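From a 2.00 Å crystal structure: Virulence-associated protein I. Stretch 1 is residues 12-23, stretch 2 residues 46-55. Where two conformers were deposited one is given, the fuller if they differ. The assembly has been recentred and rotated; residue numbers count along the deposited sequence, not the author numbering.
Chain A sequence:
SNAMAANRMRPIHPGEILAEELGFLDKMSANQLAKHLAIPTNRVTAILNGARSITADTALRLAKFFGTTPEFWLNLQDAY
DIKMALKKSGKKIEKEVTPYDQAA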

ATOM      1  N   ILE A  12       5.794  -1.751 -25.156  1.00 31.15           N
ATOM      2  CA  ILE A  12       4.664  -1.646 -26.067  1.00 30.83           C
ATOM      3  C   ILE A  12       3.838  -0.425 -25.699  1.00 28.96           C
ATOM      4  O   ILE A  12       3.136  -0.431 -24.689  1.00 27.10           O
ATOM      5  N   HIS A  13       3.926   0.627 -26.505  1.00 26.67           N
ATOM      6  CA  HIS A  13       3.127   1.819 -26.254  1.00 24.96           C
ATOM      7  C   HIS A  13       1.652   1.491 -26.452  1.00 20.55           C
ATOM      8  O   HIS A  13       1.291   0.792 -27.399  1.00 24.47           O
ATOM      9  N   PRO A  14       0.794   1.982 -25.547  1.00 23.73           N
ATOM     10  CA  PRO A  14      -0.647   1.723 -25.620  1.00 24.14           C
ATOM     11  C   PRO A  14      -1.222   2.036 -27.001  1.00 23.39           C
ATOM     12  O   PRO A  14      -2.154   1.366 -27.443  1.00 25.30           O
ATOM     13  N   GLY A  15      -0.666   3.042 -27.669  1.00 21.90           N
ATOM     14  CA  GLY A  15      -1.120   3.418 -28.995  1.00 22.45           C
ATOM     15  C   GLY A  15      -1.005   2.277 -29.989  1.00 24.55           C
ATOM     16  O   GLY A  15      -1.794   2.177 -30.927  1.00 24.74           O
ATOM     17  N   GLU A  16      -0.011   1.419 -29.784  1.00 25.80           N
ATOM     18  CA  GLU A  16       0.164   0.234 -30.613  1.00 28.54           C
ATOM     19  C   GLU A  16      -1.045  -0.679 -30.484  1.00 26.37           C
ATOM     20  O   GLU A  16      -1.592  -1.154 -31.478  1.00 25.44           O
ATOM     21  N   ILE A  17      -1.448  -0.923 -29.243  1.00 22.15           N
ATOM     22  CA  ILE A  17      -2.577  -1.793 -28.950  1.00 25.53           C
ATOM     23  C   ILE A  17      -3.889  -1.152 -29.393  1.00 26.68           C
ATOM     24  O   ILE A  17      -4.784  -1.832 -29.897  1.00 24.87           O
ATOM     25  N   LEU A  18      -3.994   0.159 -29.209  1.00 25.26           N
ATOM     26  CA  LEU A  18      -5.169   0.897 -29.649  1.00 24.36           C
ATOM     27  C   LEU A  18      -5.332   0.786 -31.161  1.00 25.22           C
ATOM     28  O   LEU A  18      -6.440   0.578 -31.662  1.00 25.36           O
ATOM     29  N   ALA A  19      -4.222   0.916 -31.882  1.00 21.18           N
ATOM     30  CA  ALA A  19      -4.232   0.820 -33.337  1.00 23.84           C
ATOM     31  C   ALA A  19      -4.756  -0.537 -33.795  1.00 24.74           C
ATOM     32  O   ALA A  19      -5.591  -0.615 -34.695  1.00 27.30           O
ATOM     33  N   GLU A  20      -4.267  -1.600 -33.165  1.00 24.91           N
ATOM     34  CA  GLU A  20      -4.704  -2.955 -33.487  1.00 30.26           C
ATOM     35  C   GLU A  20      -6.209  -3.107 -33.289  1.00 29.86           C
ATOM     36  O   GLU A  20      -6.893  -3.725 -34.104  1.00 28.13           O
ATOM     37  N   GLU A  21      -6.718  -2.540 -32.200  1.00 28.90           N
ATOM     38  CA  GLU A  21      -8.144  -2.606 -31.898  1.00 32.38           C
ATOM     39  C   GLU A  21      -8.976  -1.868 -32.939  1.00 33.51           C
ATOM     40  O   GLU A  21     -10.001  -2.374 -33.403  1.00 35.70           O
ATOM     41  N   LEU A  22      -8.536  -0.668 -33.303  1.00 31.57           N
ATOM     42  CA  LEU A  22      -9.223   0.118 -34.321  1.00 30.48           C
ATOM     43  C   LEU A  22      -9.299  -0.654 -35.632  1.00 29.67           C
ATOM     44  O   LEU A  22     -10.344  -0.689 -36.284  1.00 28.55           O
ATOM     45  N   GLY A  23      -8.186  -1.273 -36.011  1.00 27.21           N
ATOM     46  CA  GLY A  23      -8.119  -2.045 -37.237  1.00 30.03           C
ATOM     47  C   GLY A  23      -9.172  -3.134 -37.285  1.00 30.69           C
ATOM     48  O   GLY A  23      -9.794  -3.359 -38.322  1.00 33.92           O
ATOM     49  N   ALA A  46      -1.691  11.439 -31.737  1.00 25.76           N
ATOM     50  CA  ALA A  46      -0.498  11.482 -30.901  1.00 27.76           C
ATOM     51  C   ALA A  46      -0.324  10.186 -30.115  1.00 25.41           C
ATOM     52  O   ALA A  46       0.785   9.667 -29.999  1.00 24.43           O
ATOM     53  N   ILE A  47      -1.425   9.665 -29.582  1.00 23.79           N
ATOM     54  CA  ILE A  47      -1.394   8.410 -28.840  1.00 23.75           C
ATOM     55  C   ILE A  47      -1.038   7.249 -29.762  1.00 23.55           C
ATOM     56  O   ILE A  47      -0.228   6.392 -29.411  1.00 21.23           O
ATOM     57  N   LEU A  48      -1.639   7.233 -30.947  1.00 29.34           N
ATOM     58  CA  LEU A  48      -1.372   6.185 -31.925  1.00 31.59           C
ATOM     59  C   LEU A  48       0.092   6.171 -32.353  1.00 33.95           C
ATOM     60  O   LEU A  48       0.662   5.110 -32.609  1.00 36.65           O
ATOM     61  N   ASN A  49       0.697   7.353 -32.429  1.00 35.32           N
ATOM     62  CA  ASN A  49       2.088   7.470 -32.856  1.00 38.38           C
ATOM     63  C   ASN A  49       3.080   7.359 -31.700  1.00 41.36           C
ATOM     64  O   ASN A  49       4.288   7.497 -31.891  1.00 45.43           O
ATOM     65  N   GLY A  50       2.561   7.109 -30.501  1.00 39.27           N
ATOM     66  CA  GLY A  50       3.398   6.952 -29.324  1.00 39.76           C
ATOM     67  C   GLY A  50       4.053   8.246 -28.883  1.00 41.25           C
ATOM     68  O   GLY A  50       5.105   8.234 -28.245  1.00 41.32           O
ATOM     69  N   ALA A  51       3.424   9.366 -29.224  1.00 40.77           N
ATOM     70  CA  ALA A  51       3.962  10.679 -28.887  1.00 39.78           C
ATOM     71  C   ALA A  51       3.289  11.271 -27.653  1.00 38.55           C
ATOM     72  O   ALA A  51       3.718  12.300 -27.138  1.00 42.94           O
ATOM     73  N   ARG A  52       2.223  10.631 -27.190  0.58 33.52           N
ATOM     74  CA  ARG A  52       1.553  11.076 -25.976  0.58 29.30           C
ATOM     75  C   ARG A  52       1.038   9.891 -25.172  0.58 27.30           C
ATOM     76  O   ARG A  52       0.802   8.811 -25.712  0.58 26.43           O
ATOM     77  N   SER A  53       0.873  10.106 -23.873  1.00 23.56           N
ATOM     78  CA  SER A  53       0.449   9.048 -22.962  1.00 25.14           C
ATOM     79  C   SER A  53      -1.067   8.990 -22.820  1.00 25.74           C
ATOM     80  O   SER A  53      -1.772   9.923 -23.201  1.00 27.45           O
ATOM     81  N   ILE A  54      -1.563   7.884 -22.273  1.00 21.69           N
ATOM     82  CA  ILE A  54      -2.976   7.773 -21.937  1.00 23.40           C
ATOM     83  C   ILE A  54      -3.211   8.327 -20.539  1.00 25.88           C
ATOM     84  O   ILE A  54      -2.757   7.751 -19.549  1.00 26.03           O
ATOM     85  N   THR A  55      -3.915   9.451 -20.463  1.00 22.79           N
ATOM     86  CA  THR A  55      -4.256  10.041 -19.177  1.00 23.02           C
ATOM     87  C   THR A  55      -5.487   9.353 -18.601  1.00 22.49           C
ATOM     88  O   THR A  55      -6.127   8.546 -19.274  1.00 20.76           O
TER

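The apolar centre of the contact is Leu48, near the end of the helix in the second stretch. Its CA-to-CB bond points away from the first stretch, but the end of the side chain comes nearer. With chi1 m and chi2 t, Leu48 sits as a knob among Gly15, Leu18, Ala19 and Leu22 of the first helix. Leu48 CD2 lies 3.9 Å from Leu18 CG, 4.0 Å from Leu22 CD1 and 4.1 Å from Ala19 CB. The same methyl, Leu48 CD2, is 3.7 Å from Gly15 O, so it also rests on the helix backbone.

Leu18 and Leu22 both point toward the second stretch, one helical turn apart. Leu18 is t, p and Leu22 is m, t. Leu18 also reaches Ile47, with Leu18 CD2 4.1 Å from Ile47 CG2. Ile47 is m, t and points sideways. Ala19 also points sideways and borders the Leu48 pocket.

The backbones come closest at Gly15, where Gly15 CA is 4.0 Å from Leu48 CA. Gly15 CA makes a CA-H...O contact with Ile47 O at 3.1 Å. A CB on Gly15 would point toward the second stretch and fall 1.8 Å from Ile47 O, a clash. The absence of a side chain therefore permits this close approach.

Next to Gly15, Pro14 and Ile54 point toward each other's stretch. Pro14 CB is 3.5 Å from Ile54 CD1. Ile54 is m, t, and the proline ring is C-gamma exo. Both residues are buried.

His13 forms the polar edge. It points toward the second stretch with chi1 t and chi2 near -88°. It is the N-cap of the first helix: its ND1 accepts a hydrogen bond from Gly15 N at 3.0 Å, a capping bond. Gly50 CA lies over one ring face, 3.4 Å from the centroid of the His13 ring and 10° off the ring normal, a CH-pi contact. Gly50 has positive phi in a Schellman motif that ends the helix of the second stretch.

Arg52 O lies at the ring edge, 3.1 Å from His13 NE2. A water also hydrogen-bonds to His13 NE2 at 3.0 Å and to Ser53 OG at 2.7 Å, bridging the two stretches. Ser53 is m and its CA-to-CB bond points away; its OG nevertheless meets the water. The CA-to-CB bond of Arg52 points away too, and its NH1 donates to Ala51 O at 2.5 Å within its own stretch.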

ATOM      1  CB  ILE A  12       3.754  -2.884 -25.988  1.00 32.62           C
ATOM      2  CG1 ILE A  12       4.572  -4.168 -26.146  1.00 38.69           C
ATOM      3  CG2 ILE A  12       2.652  -2.806 -27.039  1.00 29.26           C
ATOM      4  CD1 ILE A  12       5.093  -4.391 -27.544  1.00 37.97           C
ATOM      5  CB  HIS A  13       3.549   2.975 -27.164  1.00 24.47           C
ATOM      6  CG  HIS A  13       2.973   4.297 -26.760  1.00 25.39           C
ATOM      7  ND1 HIS A  13       1.751   4.746 -27.210  1.00 22.89           N
ATOM      8  CD2 HIS A  13       3.448   5.262 -25.937  1.00 25.67           C
ATOM      9  CE1 HIS A  13       1.499   5.933 -26.686  1.00 20.82           C
ATOM     10  NE2 HIS A  13       2.514   6.268 -25.910  1.00 25.24           N
ATOM     11  CB  PRO A  14      -1.220   2.683 -24.575  1.00 21.68           C
ATOM     12  CG  PRO A  14      -0.127   2.831 -23.581  1.00 23.09           C
ATOM     13  CD  PRO A  14       1.148   2.807 -24.378  1.00 22.79           C
ATOM     14  CB  GLU A  16       1.416  -0.531 -30.188  1.00 30.02           C
ATOM     15  CG  GLU A  16       2.488  -0.633 -31.253  1.00 36.57           C
ATOM     16  CD  GLU A  16       3.533  -1.674 -30.912  1.00 40.52           C
ATOM     17  OE1 GLU A  16       3.159  -2.854 -30.737  1.00 36.26           O
ATOM     18  OE2 GLU A  16       4.724  -1.315 -30.810  1.00 46.28           O
ATOM     19  CB  ILE A  17      -2.633  -2.128 -27.450  1.00 30.03           C
ATOM     20  CG1 ILE A  17      -1.314  -2.772 -27.010  1.00 30.66           C
ATOM     21  CG2 ILE A  17      -3.813  -3.036 -27.148  1.00 31.33           C
ATOM     22  CD1 ILE A  17      -1.236  -3.069 -25.532  1.00 32.76           C
ATOM     23  CB  LEU A  18      -5.065   2.367 -29.234  1.00 24.65           C
ATOM     24  CG  LEU A  18      -6.232   3.280 -29.616  1.00 28.27           C
ATOM     25  CD1 LEU A  18      -7.545   2.720 -29.093  1.00 29.94           C
ATOM     26  CD2 LEU A  18      -5.999   4.692 -29.095  1.00 25.57           C
ATOM     27  CB  ALA A  19      -2.835   1.066 -33.892  1.00 25.99           C
ATOM     28  CB  GLU A  20      -3.953  -3.971 -32.626  1.00 28.87           C
ATOM     29  CG  GLU A  20      -2.484  -4.135 -32.984  1.00 30.99           C
ATOM     30  CD  GLU A  20      -2.269  -5.076 -34.154  1.00 34.99           C
ATOM     31  OE1 GLU A  20      -3.034  -6.056 -34.279  1.00 31.60           O
ATOM     32  OE2 GLU A  20      -1.335  -4.836 -34.946  1.00 34.34           O
ATOM     33  CB  GLU A  21      -8.426  -2.049 -30.502  1.00 38.98           C
ATOM     34  CG  GLU A  21      -8.011  -2.977 -29.375  1.00 44.13           C
ATOM     35  CD  GLU A  21      -8.760  -4.294 -29.407  1.00 48.96           C
ATOM     36  OE1 GLU A  21      -9.938  -4.301 -29.825  1.00 49.93           O
ATOM     37  OE2 GLU A  21      -8.167  -5.322 -29.019  1.00 52.49           O
ATOM     38  CB  LEU A  22      -8.507   1.452 -34.546  1.00 30.82           C
ATOM     39  CG  LEU A  22      -8.500   2.433 -33.370  1.00 34.01           C
ATOM     40  CD1 LEU A  22      -7.722   3.689 -33.728  1.00 31.10           C
ATOM     41  CD2 LEU A  22      -9.920   2.780 -32.955  1.00 33.99           C
ATOM     42  CB  ALA A  46      -0.554  12.676 -29.960  1.00 29.50           C
ATOM     43  CB  ILE A  47      -2.745   8.128 -28.155  1.00 23.21           C
ATOM     44  CG1 ILE A  47      -3.021   9.175 -27.074  1.00 25.01           C
ATOM     45  CG2 ILE A  47      -2.760   6.725 -27.565  1.00 19.65           C
ATOM     46  CD1 ILE A  47      -4.397   9.063 -26.453  1.00 25.27           C
ATOM     47  CB  LEU A  48      -2.273   6.352 -33.152  1.00 32.23           C
ATOM     48  CG  LEU A  48      -3.769   6.108 -32.938  1.00 31.17           C
ATOM     49  CD1 LEU A  48      -4.553   6.411 -34.206  1.00 29.28           C
ATOM     50  CD2 LEU A  48      -4.014   4.679 -32.479  1.00 34.26           C
ATOM     51  CB  ASN A  49       2.312   8.779 -33.618  1.00 39.59           C
ATOM     52  CG  ASN A  49       1.518   8.844 -34.911  1.00 43.83           C
ATOM     53  OD1 ASN A  49       1.166   7.815 -35.488  1.00 47.61           O
ATOM     54  ND2 ASN A  49       1.239  10.056 -35.373  1.00 41.80           N
ATOM     55  CB  ALA A  51       3.830  11.627 -30.072  1.00 39.09           C
ATOM     56  CB  ARG A  52       0.417  12.052 -26.296  0.58 30.33           C
ATOM     57  CG  ARG A  52       0.883  13.412 -26.811  0.58 33.19           C
ATOM     58  CD  ARG A  52       1.796  14.118 -25.817  0.58 34.77           C
ATOM     59  NE  ARG A  52       2.153  15.465 -26.259  0.58 37.60           N
ATOM     60  CZ  ARG A  52       3.216  15.757 -27.003  0.58 43.13           C
ATOM     61  NH1 ARG A  52       4.042  14.800 -27.397  0.58 42.58           N
ATOM     62  NH2 ARG A  52       3.455  17.013 -27.354  0.58 46.54           N
ATOM     63  CB  SER A  53       1.081   9.246 -21.581  1.00 30.38           C
ATOM     64  OG  SER A  53       2.496   9.241 -21.657  1.00 37.94           O
ATOM     65  CB  ILE A  54      -3.470   6.319 -21.986  1.00 25.39           C
ATOM     66  CG1 ILE A  54      -3.405   5.776 -23.416  1.00 28.41           C
ATOM     67  CG2 ILE A  54      -4.891   6.221 -21.453  1.00 23.53           C
ATOM     68  CD1 ILE A  54      -4.065   4.426 -23.582  1.00 33.54           C
ATOM     69  CB  THR A  55      -4.537  11.547 -19.310  1.00 23.36           C
ATOM     70  OG1 THR A  55      -5.685  11.747 -20.145  1.00 21.23           O
ATOM     71  CG2 THR A  55      -3.340  12.258 -19.920  1.00 27.23           C
TER
HETATM   72  O   HOH W   1       3.648   7.811 -23.644  1.00 24.63           O